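PDB 3TCV: GCN5-related N-acetyltransferase from Brucella melitensis biovar Abortus 2308, which probably transfers, like other GNAT-family enzymes, an acetyl group from acetyl-CoA to an amine, perhaps a protein N-terminus. Local coordinates for residues Y161-W166 / W205-D210; L49-H54 / K91-D96; F75-A80 / V195-N200. One frame throughout, in Å; residues are numbered along the deposited sequence.

How the contacts relate
Contact 1 is core: strands 163-169 and 199-209 pair side by side in the mixed sheet, with Trp-166 and Phe-206 on one face and an arginine-glutamate network on the other, facing the second subunit. Contacts 2 and 3 lie further out. Contact 2, partly buried, sets the start of helix 51-61 against the end of helix 82-94 by a leucine packed on an alanine and a serine, and a water bridging the backbones. In contact 3, at the surface, the hairpin turn after strand 185-196 is tied to loop 75-80 by one lysine bond and a phenylalanine edge on a valine. Contacts 1 and 3 share strand 199-209, yet none of the three touches another.

Contact 1 (Y161-W166 / W205-D210); sequences YRRYEW and WFSVLD
Backbone bonds join Tyr-164 to Val-208 and Trp-166 to Phe-206, each pair bonded in both directions. Tyr-164 N to Val-208 O and Val-208 N to Tyr-164 O are both 2.9 Å. Asp-210 N is hydrogen-bonded to Arg-162 O at 3.1 Å. Arg-163 with Leu-209 and Glu-165 with Ser-207 form the non-hydrogen-bonded pairs. Strands 163-169 and 199-209 are thus antiparallel neighbours in the mixed sheet of the GNAT fold. On the face of Tyr-164 and Trp-166, which helices 142-158 and 173-182 cover, Trp-166 CD1 meets Phe-206 CD2 at 3.8 Å; the phenyl and the five-membered ring of Trp-166 meet obliquely, planes 86° apart. On the other face the charges gather. Extended from CG to NE, Arg-163 grips Glu-165 side-on, NE (2.9 Å) and NH2 both reaching OE1, while Ser-207 CB lies over one guanidinium face, 3.5 Å from Arg-163 NH1. NH1 bonds Arg-191 O of the second subunit, Glu-187 binds NH2 and Ser-207 OG, and Glu-165 OE2 pairs with Arg-119. In its guanidinium plane, Arg-162 NE donates to water 1 at 2.8 Å, which donates to Asp-210 OD2 at 2.7 Å; Arg-162 NH1 bonds Asn-200 OD1 of the second subunit.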
ATOM      1  N   TYR B 161       9.549 -14.447  -5.608  1.00 18.73           N
ATOM      2  CA  TYR B 161       8.657 -13.611  -4.785  1.00 18.33           C
ATOM      3  C   TYR B 161       7.387 -14.366  -4.354  1.00 17.96           C
ATOM      4  O   TYR B 161       7.097 -15.473  -4.849  1.00 18.50           O
ATOM      5  CB  TYR B 161       8.329 -12.311  -5.523  1.00 17.99           C
ATOM      6  CG  TYR B 161       9.378 -11.232  -5.409  1.00 18.29           C
ATOM      7  CD1 TYR B 161       9.015  -9.895  -5.200  1.00 18.04           C
ATOM      8  CD2 TYR B 161      10.727 -11.514  -5.532  1.00 19.03           C
ATOM      9  CE1 TYR B 161       9.967  -8.900  -5.112  1.00 18.25           C
ATOM     10  CE2 TYR B 161      11.687 -10.520  -5.443  1.00 19.21           C
ATOM     11  CZ  TYR B 161      11.315  -9.211  -5.236  1.00 18.81           C
ATOM     12  OH  TYR B 161      12.264  -8.203  -5.153  1.00 18.53           O
ATOM     13  N   ARG B 162       6.673 -13.800  -3.370  1.00 17.33           N
ATOM     14  CA  ARG B 162       5.531 -14.447  -2.724  1.00 16.91           C
ATOM     15  C   ARG B 162       4.194 -13.869  -3.197  1.00 15.94           C
ATOM     16  O   ARG B 162       3.162 -14.488  -3.033  1.00 15.29           O
ATOM     17  CB  ARG B 162       5.548 -14.195  -1.200  1.00 17.77           C
ATOM     18  CG  ARG B 162       6.765 -14.621  -0.439  1.00 18.98           C
ATOM     19  CD  ARG B 162       6.502 -14.514   1.053  1.00 18.92           C
ATOM     20  NE  ARG B 162       5.527 -15.513   1.488  1.00 18.91           N
ATOM     21  CZ  ARG B 162       4.527 -15.302   2.349  1.00 18.93           C
ATOM     22  NH1 ARG B 162       4.310 -14.099   2.893  1.00 18.54           N
ATOM     23  NH2 ARG B 162       3.710 -16.291   2.641  1.00 18.53           N
ATOM     24  N   ARG B 163       4.222 -12.624  -3.668  1.00 15.34           N
ATOM     25  CA  ARG B 163       3.006 -11.840  -3.925  1.00 14.61           C
ATOM     26  C   ARG B 163       3.272 -10.858  -5.057  1.00 14.47           C
ATOM     27  O   ARG B 163       4.267 -10.077  -5.025  1.00 14.19           O
ATOM     28  CB  ARG B 163       2.610 -11.093  -2.632  1.00 14.41           C
ATOM     29  CG  ARG B 163       1.503 -10.045  -2.754  1.00 14.18           C
ATOM     30  CD  ARG B 163       1.279  -9.258  -1.461  1.00 14.21           C
ATOM     31  NE  ARG B 163       0.349  -8.148  -1.717  1.00 13.99           N
ATOM     32  CZ  ARG B 163      -0.963  -8.268  -1.887  1.00 13.84           C
ATOM     33  NH1 ARG B 163      -1.571  -9.406  -1.666  1.00 13.85           N
ATOM     34  NH2 ARG B 163      -1.697  -7.208  -2.193  1.00 13.98           N
ATOM     35  N   TYR B 164       2.400 -10.900  -6.069  1.00 14.41           N
ATOM     36  CA  TYR B 164       2.534 -10.104  -7.300  1.00 14.32           C
ATOM     37  C   TYR B 164       1.245  -9.303  -7.472  1.00 14.21           C
ATOM     38  O   TYR B 164       0.147  -9.869  -7.489  1.00 13.95           O
ATOM     39  CB  TYR B 164       2.755 -11.074  -8.450  1.00 14.56           C
ATOM     40  CG  TYR B 164       2.951 -10.502  -9.830  1.00 14.87           C
ATOM     41  CD1 TYR B 164       3.936  -9.565 -10.095  1.00 15.35           C
ATOM     42  CD2 TYR B 164       2.174 -10.943 -10.889  1.00 15.10           C
ATOM     43  CE1 TYR B 164       4.121  -9.099 -11.385  1.00 15.77           C
ATOM     44  CE2 TYR B 164       2.355 -10.487 -12.182  1.00 15.31           C
ATOM     45  CZ  TYR B 164       3.337  -9.555 -12.420  1.00 15.38           C
ATOM     46  OH  TYR B 164       3.535  -9.090 -13.702  1.00 16.15           O
ATOM     47  N   GLU B 165       1.373  -7.980  -7.481  1.00 14.18           N
ATOM     48  CA  GLU B 165       0.216  -7.115  -7.353  1.00 14.38           C
ATOM     49  C   GLU B 165      -0.172  -6.408  -8.636  1.00 14.09           C
ATOM     50  O   GLU B 165       0.694  -6.054  -9.462  1.00 14.33           O
ATOM     51  CB  GLU B 165       0.480  -6.026  -6.300  1.00 14.96           C
ATOM     52  CG  GLU B 165       0.753  -6.516  -4.895  1.00 15.24           C
ATOM     53  CD  GLU B 165       1.262  -5.445  -3.959  1.00 15.73           C
ATOM     54  OE1 GLU B 165       0.898  -5.539  -2.782  1.00 15.83           O
ATOM     55  OE2 GLU B 165       2.055  -4.543  -4.379  1.00 16.28           O
ATOM     56  N   TRP B 166      -1.468  -6.118  -8.730  1.00 14.21           N
ATOM     57  CA  TRP B 166      -2.069  -5.243  -9.743  1.00 14.60           C
ATOM     58  C   TRP B 166      -2.956  -4.251  -9.023  1.00 14.70           C
ATOM     59  O   TRP B 166      -3.717  -4.621  -8.147  1.00 14.54           O
ATOM     60  CB  TRP B 166      -2.899  -6.084 -10.691  1.00 14.62           C
ATOM     61  CG  TRP B 166      -3.542  -5.363 -11.850  1.00 14.64           C
ATOM     62  CD1 TRP B 166      -4.629  -4.499 -11.836  1.00 14.55           C
ATOM     63  CD2 TRP B 166      -3.203  -5.531 -13.269  1.00 14.68           C
ATOM     64  NE1 TRP B 166      -4.944  -4.091 -13.126  1.00 14.72           N
ATOM     65  CE2 TRP B 166      -4.107  -4.668 -14.017  1.00 14.58           C
ATOM     66  CE3 TRP B 166      -2.219  -6.237 -13.966  1.00 14.51           C
ATOM     67  CZ2 TRP B 166      -4.040  -4.567 -15.413  1.00 14.69           C
ATOM     68  CZ3 TRP B 166      -2.170  -6.119 -15.357  1.00 14.54           C
ATOM     69  CH2 TRP B 166      -3.061  -5.310 -16.061  1.00 14.62           C
ATOM     70  N   TRP B 205      -7.372  -3.349  -5.702  1.00 13.10           N
ATOM     71  CA  TRP B 205      -6.179  -4.199  -5.516  1.00 12.83           C
ATOM     72  C   TRP B 205      -6.465  -5.644  -5.808  1.00 12.91           C
ATOM     73  O   TRP B 205      -7.495  -6.193  -5.389  1.00 12.99           O
ATOM     74  CB  TRP B 205      -5.710  -4.126  -4.061  1.00 12.66           C
ATOM     75  CG  TRP B 205      -5.065  -2.827  -3.690  1.00 12.71           C
ATOM     76  CD1 TRP B 205      -5.653  -1.744  -3.052  1.00 12.67           C
ATOM     77  CD2 TRP B 205      -3.677  -2.424  -3.942  1.00 12.76           C
ATOM     78  NE1 TRP B 205      -4.750  -0.719  -2.911  1.00 12.72           N
ATOM     79  CE2 TRP B 205      -3.543  -1.075  -3.406  1.00 12.82           C
ATOM     80  CE3 TRP B 205      -2.565  -3.037  -4.512  1.00 12.93           C
ATOM     81  CZ2 TRP B 205      -2.345  -0.384  -3.457  1.00 13.08           C
ATOM     82  CZ3 TRP B 205      -1.366  -2.321  -4.572  1.00 13.11           C
ATOM     83  CH2 TRP B 205      -1.267  -1.027  -4.039  1.00 13.15           C
ATOM     84  N   PHE B 206      -5.509  -6.279  -6.480  1.00 12.83           N
ATOM     85  CA  PHE B 206      -5.587  -7.678  -6.854  1.00 12.87           C
ATOM     86  C   PHE B 206      -4.198  -8.273  -6.692  1.00 12.81           C
ATOM     87  O   PHE B 206      -3.195  -7.565  -6.810  1.00 12.91           O
ATOM     88  CB  PHE B 206      -5.988  -7.867  -8.320  1.00 13.05           C
ATOM     89  CG  PHE B 206      -7.180  -7.068  -8.801  1.00 13.17           C
ATOM     90  CD1 PHE B 206      -8.392  -7.689  -9.052  1.00 13.42           C
ATOM     91  CD2 PHE B 206      -7.046  -5.721  -9.130  1.00 13.34           C
ATOM     92  CE1 PHE B 206      -9.476  -6.968  -9.545  1.00 13.76           C
ATOM     93  CE2 PHE B 206      -8.124  -4.994  -9.590  1.00 13.57           C
ATOM     94  CZ  PHE B 206      -9.340  -5.616  -9.800  1.00 13.83           C
ATOM     95  N   SER B 207      -4.135  -9.588  -6.518  1.00 12.88           N
ATOM     96  CA  SER B 207      -2.863 -10.260  -6.358  1.00 12.90           C
ATOM     97  C   SER B 207      -2.846 -11.674  -6.901  1.00 13.10           C
ATOM     98  O   SER B 207      -3.889 -12.359  -6.977  1.00 13.03           O
ATOM     99  CB  SER B 207      -2.441 -10.294  -4.907  1.00 12.81           C
ATOM    100  OG  SER B 207      -3.205 -11.202  -4.124  1.00 12.85           O
ATOM    101  N   VAL B 208      -1.646 -12.092  -7.269  1.00 13.30           N
ATOM    102  CA  VAL B 208      -1.331 -13.488  -7.553  1.00 13.47           C
ATOM    103  C   VAL B 208      -0.298 -13.904  -6.487  1.00 13.87           C
ATOM    104  O   VAL B 208       0.715 -13.229  -6.306  1.00 13.92           O
ATOM    105  CB  VAL B 208      -0.771 -13.706  -8.971  1.00 13.50           C
ATOM    106  CG1 VAL B 208      -0.316 -15.142  -9.171  1.00 13.46           C
ATOM    107  CG2 VAL B 208      -1.835 -13.390 -10.012  1.00 13.54           C
ATOM    108  N   LEU B 209      -0.587 -14.992  -5.783  1.00 14.08           N
ATOM    109  CA  LEU B 209       0.341 -15.592  -4.811  1.00 14.66           C
ATOM    110  C   LEU B 209       1.238 -16.633  -5.451  1.00 15.18           C
ATOM    111  O   LEU B 209       0.886 -17.242  -6.466  1.00 14.77           O
ATOM    112  CB  LEU B 209      -0.433 -16.265  -3.673  1.00 14.65           C
ATOM    113  CG  LEU B 209      -1.408 -15.396  -2.884  1.00 14.71           C
ATOM    114  CD1 LEU B 209      -1.923 -16.238  -1.705  1.00 15.06           C
ATOM    115  CD2 LEU B 209      -0.763 -14.088  -2.453  1.00 14.78           C
ATOM    116  N   ASP B 210       2.401 -16.856  -4.854  1.00 15.88           N
ATOM    117  CA  ASP B 210       3.304 -17.906  -5.339  1.00 16.70           C
ATOM    118  C   ASP B 210       2.602 -19.274  -5.476  1.00 17.12           C
ATOM    119  O   ASP B 210       2.852 -20.032  -6.423  1.00 17.02           O
ATOM    120  CB  ASP B 210       4.589 -17.976  -4.496  1.00 17.25           C
ATOM    121  CG  ASP B 210       4.339 -18.131  -2.993  1.00 17.97           C
ATOM    122  OD1 ASP B 210       3.179 -18.248  -2.534  1.00 18.34           O
ATOM    123  OD2 ASP B 210       5.360 -18.164  -2.262  1.00 18.98           O
TER
HETATM  124  O   HOH W   1       5.812 -18.132   0.405  1.00 23.18           O

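Contact 2 (L49-H54 / K91-D96); sequences LNAQKH and KASKSD
Leu-49 points its side chain at the last turn of helix 82-94, where Ala-92 and Ser-93 receive it. Its CG stands anti to the backbone N (chi1 -176°), which carries the branch toward the helix; CD2 alone of the two methyls packs on Ala-92 CB, at 3.6 Å. In Ser-93 a chi1 of -60° sets OG beside its own backbone N. The hydroxyl OG lies 3.5 Å from Leu-49 CG and 3.3 Å from Ala-51 N, but the angle there is too poor for a bond; its hydrogen-bond partner is Leu-89 O, one turn back in its own helix. Ser-93 CB rests 3.5 Å from Leu-49 O. That carbonyl accepts from water 2 at 2.7 Å, and the same water donates weakly to Ser-93 O, bridging the two backbones. The His-54 ring turns its edge to the chain: Asn-50 N donates to ND1 at 3.0 Å, close to the ring plane, while NE2 is held by Glu-47. Lys-53 CB lies over one face of the ring. Strand 99-105 closes the apolar side, with Phe-100 touching both Leu-49 and Ala-92. Asn-50 OD1 accepts from Lys-53 N at 2.8 Å, in the carbonyl plane, so helix 51-61 opens with a classic asparagine N-cap, set beside the C-terminal turn of helix 82-94.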
ATOM      1  N   LEU B  49      14.093   0.228 -20.241  1.00 22.66           N
ATOM      2  CA  LEU B  49      13.770   1.449 -20.985  1.00 22.88           C
ATOM      3  C   LEU B  49      15.046   2.298 -21.134  1.00 23.60           C
ATOM      4  O   LEU B  49      15.747   2.524 -20.159  1.00 23.89           O
ATOM      5  CB  LEU B  49      12.661   2.244 -20.302  1.00 22.01           C
ATOM      6  CG  LEU B  49      12.143   3.495 -21.000  1.00 21.88           C
ATOM      7  CD1 LEU B  49      11.581   3.132 -22.348  1.00 22.01           C
ATOM      8  CD2 LEU B  49      11.097   4.211 -20.135  1.00 21.34           C
ATOM      9  N   ASN B  50      15.306   2.737 -22.360  1.00 24.82           N
ATOM     10  CA  ASN B  50      16.479   3.566 -22.708  1.00 26.39           C
ATOM     11  C   ASN B  50      16.043   4.694 -23.645  1.00 26.36           C
ATOM     12  O   ASN B  50      15.467   4.450 -24.707  1.00 26.24           O
ATOM     13  CB  ASN B  50      17.573   2.691 -23.339  1.00 27.43           C
ATOM     14  CG  ASN B  50      18.776   3.496 -23.827  1.00 28.83           C
ATOM     15  OD1 ASN B  50      18.756   4.026 -24.922  1.00 28.47           O
ATOM     16  ND2 ASN B  50      19.829   3.571 -23.009  1.00 29.97           N
ATOM     17  N   ALA B  51      16.331   5.929 -23.238  1.00 27.53           N
ATOM     18  CA  ALA B  51      15.848   7.100 -23.932  1.00 27.46           C
ATOM     19  C   ALA B  51      16.290   7.146 -25.389  1.00 28.24           C
ATOM     20  O   ALA B  51      15.469   7.388 -26.267  1.00 27.37           O
ATOM     21  CB  ALA B  51      16.276   8.367 -23.200  1.00 28.12           C
ATOM     22  N   GLN B  52      17.579   6.909 -25.637  1.00 29.11           N
ATOM     23  CA  GLN B  52      18.144   6.979 -26.991  1.00 29.91           C
ATOM     24  C   GLN B  52      17.620   5.844 -27.869  1.00 30.13           C
ATOM     25  O   GLN B  52      17.260   6.064 -29.017  1.00 29.10           O
ATOM     26  CB  GLN B  52      19.686   6.974 -26.943  1.00 30.91           C
ATOM     27  N   LYS B  53      17.535   4.636 -27.316  1.00 30.41           N
ATOM     28  CA  LYS B  53      17.069   3.497 -28.094  1.00 31.14           C
ATOM     29  C   LYS B  53      15.557   3.515 -28.356  1.00 29.16           C
ATOM     30  O   LYS B  53      15.110   3.215 -29.461  1.00 28.99           O
ATOM     31  CB  LYS B  53      17.464   2.191 -27.422  1.00 33.08           C
ATOM     32  CG  LYS B  53      17.256   0.983 -28.320  1.00 35.70           C
ATOM     33  CD  LYS B  53      17.909  -0.268 -27.758  1.00 38.81           C
ATOM     34  CE  LYS B  53      17.657  -1.471 -28.660  1.00 40.97           C
ATOM     35  NZ  LYS B  53      18.436  -2.643 -28.178  1.00 42.17           N
ATOM     36  N   HIS B  54      14.775   3.858 -27.337  1.00 26.34           N
ATOM     37  CA  HIS B  54      13.317   3.690 -27.396  1.00 24.75           C
ATOM     38  C   HIS B  54      12.526   4.957 -27.536  1.00 24.20           C
ATOM     39  O   HIS B  54      11.331   4.892 -27.824  1.00 24.48           O
ATOM     40  CB  HIS B  54      12.831   2.947 -26.142  1.00 23.57           C
ATOM     41  CG  HIS B  54      13.518   1.645 -25.905  1.00 23.26           C
ATOM     42  ND1 HIS B  54      14.151   1.355 -24.750  1.00 23.41           N
ATOM     43  CD2 HIS B  54      13.663   0.526 -26.721  1.00 23.83           C
ATOM     44  CE1 HIS B  54      14.666   0.116 -24.819  1.00 22.84           C
ATOM     45  NE2 HIS B  54      14.368  -0.396 -26.020  1.00 23.74           N
ATOM     46  N   LYS B  91      13.579  10.473 -17.005  1.00 23.36           N
ATOM     47  CA  LYS B  91      13.340  10.079 -15.612  1.00 24.23           C
ATOM     48  C   LYS B  91      12.963   8.595 -15.538  1.00 23.23           C
ATOM     49  O   LYS B  91      13.508   7.842 -14.713  1.00 22.80           O
ATOM     50  CB  LYS B  91      12.245  10.928 -15.005  1.00 26.39           C
ATOM     51  CG  LYS B  91      12.011  10.664 -13.540  1.00 28.90           C
ATOM     52  CD  LYS B  91      10.847  11.506 -13.044  1.00 31.62           C
ATOM     53  CE  LYS B  91      10.701  11.386 -11.533  1.00 34.11           C
ATOM     54  NZ  LYS B  91       9.319  11.768 -11.148  1.00 36.67           N
ATOM     55  N   ALA B  92      12.062   8.177 -16.418  1.00 22.15           N
ATOM     56  CA  ALA B  92      11.610   6.773 -16.463  1.00 21.47           C
ATOM     57  C   ALA B  92      12.755   5.803 -16.791  1.00 22.07           C
ATOM     58  O   ALA B  92      12.836   4.729 -16.194  1.00 22.16           O
ATOM     59  CB  ALA B  92      10.462   6.586 -17.458  1.00 20.45           C
ATOM     60  N   SER B  93      13.619   6.183 -17.735  1.00 22.84           N
ATOM     61  CA  SER B  93      14.761   5.334 -18.127  1.00 23.43           C
ATOM     62  C   SER B  93      15.778   5.135 -16.985  1.00 24.12           C
ATOM     63  O   SER B  93      16.346   4.033 -16.820  1.00 25.11           O
ATOM     64  CB  SER B  93      15.451   5.924 -19.364  1.00 24.45           C
ATOM     65  OG  SER B  93      14.553   5.994 -20.469  1.00 24.64           O
ATOM     66  N   LYS B  94      15.987   6.191 -16.196  1.00 24.21           N
ATOM     67  CA  LYS B  94      16.927   6.183 -15.067  1.00 24.63           C
ATOM     68  C   LYS B  94      16.326   5.601 -13.769  1.00 24.52           C
ATOM     69  O   LYS B  94      17.073   5.154 -12.900  1.00 24.27           O
ATOM     70  CB  LYS B  94      17.468   7.605 -14.815  1.00 25.30           C
ATOM     71  N   SER B  95      14.996   5.619 -13.635  1.00 23.62           N
ATOM     72  CA  SER B  95      14.304   5.186 -12.407  1.00 23.52           C
ATOM     73  C   SER B  95      14.613   3.734 -12.016  1.00 23.98           C
ATOM     74  O   SER B  95      14.662   2.851 -12.880  1.00 23.67           O
ATOM     75  CB  SER B  95      12.788   5.310 -12.611  1.00 23.10           C
ATOM     76  OG  SER B  95      12.061   5.028 -11.435  1.00 23.08           O
ATOM     77  N   ASP B  96      14.798   3.469 -10.724  1.00 23.91           N
ATOM     78  CA  ASP B  96      14.951   2.075 -10.271  1.00 25.01           C
ATOM     79  C   ASP B  96      13.639   1.528  -9.697  1.00 23.66           C
ATOM     80  O   ASP B  96      13.460   0.315  -9.596  1.00 23.31           O
ATOM     81  CB  ASP B  96      16.088   1.927  -9.250  1.00 27.02           C
ATOM     82  CG  ASP B  96      17.473   2.117  -9.869  1.00 28.65           C
ATOM     83  OD1 ASP B  96      18.411   2.319  -9.081  1.00 32.67           O
ATOM     84  OD2 ASP B  96      17.634   2.062 -11.111  1.00 28.85           O
TER
HETATM   85  O   HOH W   2      16.817   1.022 -18.193  1.00 40.00           O

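Contact 3 (F75-A80 / V195-N200); sequences FETPPA and VVKGRN
Lys-197, Phe-75 and Val-196 bury the most surface here, and the lysine makes the polar link. Its chain is extended beyond CG and runs from the hairpin turn to the loop, where NZ donates to Glu-76 O at 2.7 Å. The ammonium comes from above the carbonyl plane, 42° out of it. NZ also bonds Leu-74 O, so the charge is met by the carbonyls of Leu-74 and Glu-76, and weakly by that of Thr-72. The Glu-76 carboxylate is turned elsewhere, to a salt bridge with Arg-114. Along the lysine shaft, CE lies 3.6 Å from Phe-75 O and 3.9 Å from Thr-77 CG2; the threonine and lysine side chains run alongside each other, head to tail. Phe-75 is placed on Val-196 by its edge. Although its CB leaves the backbone away from the hairpin, CG is anti to the carbonyl carbon (chi1 -60°), and the ring swings back to set CE1 3.9 Å from Val-196 CG2. CD1 of the same ring lies 4.0 Å from Val-196 CG1, in the ring plane, and Met-194 adds a further contact with Phe-75. The hairpin itself is closed by a type I' turn from Val-196 to Arg-199, with Lys-197 and Gly-198 at its two central positions, both at positive phi: a tight two-residue beta hairpin joining strands 185-196 and 199-209.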
ATOM      1  N   PHE B  75      -1.153   7.873 -14.936  1.00 21.73           N
ATOM      2  CA  PHE B  75      -0.714   9.066 -14.210  1.00 22.48           C
ATOM      3  C   PHE B  75      -0.248  10.147 -15.181  1.00 23.41           C
ATOM      4  O   PHE B  75      -0.377  11.329 -14.896  1.00 23.96           O
ATOM      5  CB  PHE B  75       0.400   8.722 -13.210  1.00 23.79           C
ATOM      6  CG  PHE B  75      -0.014   7.715 -12.166  1.00 25.25           C
ATOM      7  CD1 PHE B  75      -1.206   7.860 -11.474  1.00 26.13           C
ATOM      8  CD2 PHE B  75       0.785   6.617 -11.879  1.00 27.65           C
ATOM      9  CE1 PHE B  75      -1.595   6.930 -10.527  1.00 27.07           C
ATOM     10  CE2 PHE B  75       0.397   5.683 -10.929  1.00 27.55           C
ATOM     11  CZ  PHE B  75      -0.793   5.845 -10.257  1.00 27.25           C
ATOM     12  N   GLU B  76       0.239   9.733 -16.352  1.00 23.19           N
ATOM     13  CA  GLU B  76       0.778  10.662 -17.342  1.00 23.56           C
ATOM     14  C   GLU B  76      -0.319  11.135 -18.308  1.00 23.50           C
ATOM     15  O   GLU B  76      -1.391  10.538 -18.424  1.00 21.27           O
ATOM     16  CB  GLU B  76       1.882   9.987 -18.171  1.00 24.24           C
ATOM     17  CG  GLU B  76       3.107   9.477 -17.412  1.00 25.05           C
ATOM     18  CD  GLU B  76       2.874   8.235 -16.550  1.00 25.41           C
ATOM     19  OE1 GLU B  76       2.117   7.301 -16.938  1.00 25.97           O
ATOM     20  OE2 GLU B  76       3.483   8.184 -15.455  1.00 28.59           O
ATOM     21  N   THR B  77      -0.034  12.213 -19.024  1.00 25.90           N
ATOM     22  CA  THR B  77      -0.839  12.585 -20.169  1.00 26.33           C
ATOM     23  C   THR B  77       0.033  12.356 -21.393  1.00 25.67           C
ATOM     24  O   THR B  77       1.256  12.370 -21.275  1.00 25.48           O
ATOM     25  CB  THR B  77      -1.274  14.056 -20.117  1.00 28.49           C
ATOM     26  OG1 THR B  77      -0.104  14.863 -20.080  1.00 29.13           O
ATOM     27  CG2 THR B  77      -2.117  14.319 -18.859  1.00 29.00           C
ATOM     28  N   PRO B  78      -0.586  12.160 -22.563  1.00 24.56           N
ATOM     29  CA  PRO B  78       0.185  11.901 -23.760  1.00 23.70           C
ATOM     30  C   PRO B  78       1.081  13.088 -24.084  1.00 23.67           C
ATOM     31  O   PRO B  78       0.686  14.228 -23.845  1.00 23.20           O
ATOM     32  CB  PRO B  78      -0.879  11.771 -24.853  1.00 24.22           C
ATOM     33  CG  PRO B  78      -2.151  11.524 -24.141  1.00 24.68           C
ATOM     34  CD  PRO B  78      -2.014  12.287 -22.871  1.00 24.73           C
ATOM     35  N   PRO B  79       2.284  12.824 -24.611  1.00 22.61           N
ATOM     36  CA  PRO B  79       3.160  13.917 -25.005  1.00 23.08           C
ATOM     37  C   PRO B  79       2.636  14.637 -26.251  1.00 23.97           C
ATOM     38  O   PRO B  79       2.252  13.984 -27.225  1.00 24.78           O
ATOM     39  CB  PRO B  79       4.480  13.214 -25.310  1.00 22.75           C
ATOM     40  CG  PRO B  79       4.078  11.845 -25.723  1.00 22.84           C
ATOM     41  CD  PRO B  79       2.872  11.503 -24.889  1.00 22.55           C
ATOM     42  N   ALA B  80       2.658  15.968 -26.225  1.00 25.27           N
ATOM     43  CA  ALA B  80       2.187  16.788 -27.351  1.00 25.94           C
ATOM     44  C   ALA B  80       3.221  16.837 -28.473  1.00 26.37           C
ATOM     45  O   ALA B  80       2.856  16.911 -29.644  1.00 28.06           O
ATOM     46  CB  ALA B  80       1.837  18.207 -26.885  1.00 26.56           C
ATOM     47  N   VAL B 195      -5.514  11.209  -5.581  1.00 14.41           N
ATOM     48  CA  VAL B 195      -6.073  12.229  -6.454  1.00 14.86           C
ATOM     49  C   VAL B 195      -5.229  12.217  -7.741  1.00 15.53           C
ATOM     50  O   VAL B 195      -4.001  12.442  -7.698  1.00 16.37           O
ATOM     51  CB  VAL B 195      -6.040  13.617  -5.797  1.00 14.67           C
ATOM     52  CG1 VAL B 195      -6.647  14.662  -6.765  1.00 14.95           C
ATOM     53  CG2 VAL B 195      -6.778  13.606  -4.447  1.00 14.23           C
ATOM     54  N   VAL B 196      -5.870  11.915  -8.866  1.00 15.92           N
ATOM     55  CA  VAL B 196      -5.167  11.793 -10.145  1.00 16.69           C
ATOM     56  C   VAL B 196      -5.883  12.677 -11.175  1.00 17.45           C
ATOM     57  O   VAL B 196      -7.102  12.551 -11.406  1.00 17.12           O
ATOM     58  CB  VAL B 196      -5.096  10.344 -10.650  1.00 16.77           C
ATOM     59  CG1 VAL B 196      -4.314  10.268 -11.979  1.00 17.14           C
ATOM     60  CG2 VAL B 196      -4.481   9.421  -9.589  1.00 16.29           C
ATOM     61  N   LYS B 197      -5.127  13.632 -11.713  1.00 18.26           N
ATOM     62  CA  LYS B 197      -5.644  14.569 -12.715  1.00 19.14           C
ATOM     63  C   LYS B 197      -6.922  15.243 -12.255  1.00 19.10           C
ATOM     64  O   LYS B 197      -7.913  15.262 -12.971  1.00 19.95           O
ATOM     65  CB  LYS B 197      -5.875  13.822 -14.027  1.00 20.11           C
ATOM     66  CG  LYS B 197      -4.617  13.278 -14.637  1.00 20.49           C
ATOM     67  CD  LYS B 197      -4.942  12.346 -15.803  1.00 21.20           C
ATOM     68  CE  LYS B 197      -3.685  11.727 -16.358  1.00 21.73           C
ATOM     69  NZ  LYS B 197      -3.944  10.757 -17.465  1.00 21.62           N
ATOM     70  N   GLY B 198      -6.906  15.758 -11.024  1.00 18.29           N
ATOM     71  CA  GLY B 198      -8.045  16.494 -10.495  1.00 18.31           C
ATOM     72  C   GLY B 198      -9.279  15.678 -10.153  1.00 18.00           C
ATOM     73  O   GLY B 198     -10.332  16.265  -9.922  1.00 18.07           O
ATOM     74  N   ARG B 199      -9.148  14.351 -10.095  1.00 17.20           N
ATOM     75  CA  ARG B 199     -10.273  13.472  -9.788  1.00 17.07           C
ATOM     76  C   ARG B 199      -9.915  12.495  -8.681  1.00 16.64           C
ATOM     77  O   ARG B 199      -8.761  12.057  -8.567  1.00 16.31           O
ATOM     78  CB  ARG B 199     -10.683  12.642 -11.026  1.00 18.02           C
ATOM     79  N   ASN B 200     -10.929  12.093  -7.924  1.00 16.27           N
ATOM     80  CA  ASN B 200     -10.744  11.052  -6.915  1.00 15.60           C
ATOM     81  C   ASN B 200     -10.391   9.724  -7.554  1.00 15.74           C
ATOM     82  O   ASN B 200     -10.874   9.406  -8.639  1.00 15.90           O
ATOM     83  CB  ASN B 200     -12.010  10.851  -6.121  1.00 15.51           C
ATOM     84  CG  ASN B 200     -11.864   9.733  -5.125  1.00 15.18           C
ATOM     85  OD1 ASN B 200     -11.076   9.859  -4.186  1.00 14.36           O
ATOM     86  ND2 ASN B 200     -12.629   8.642  -5.307  1.00 15.20           N
TER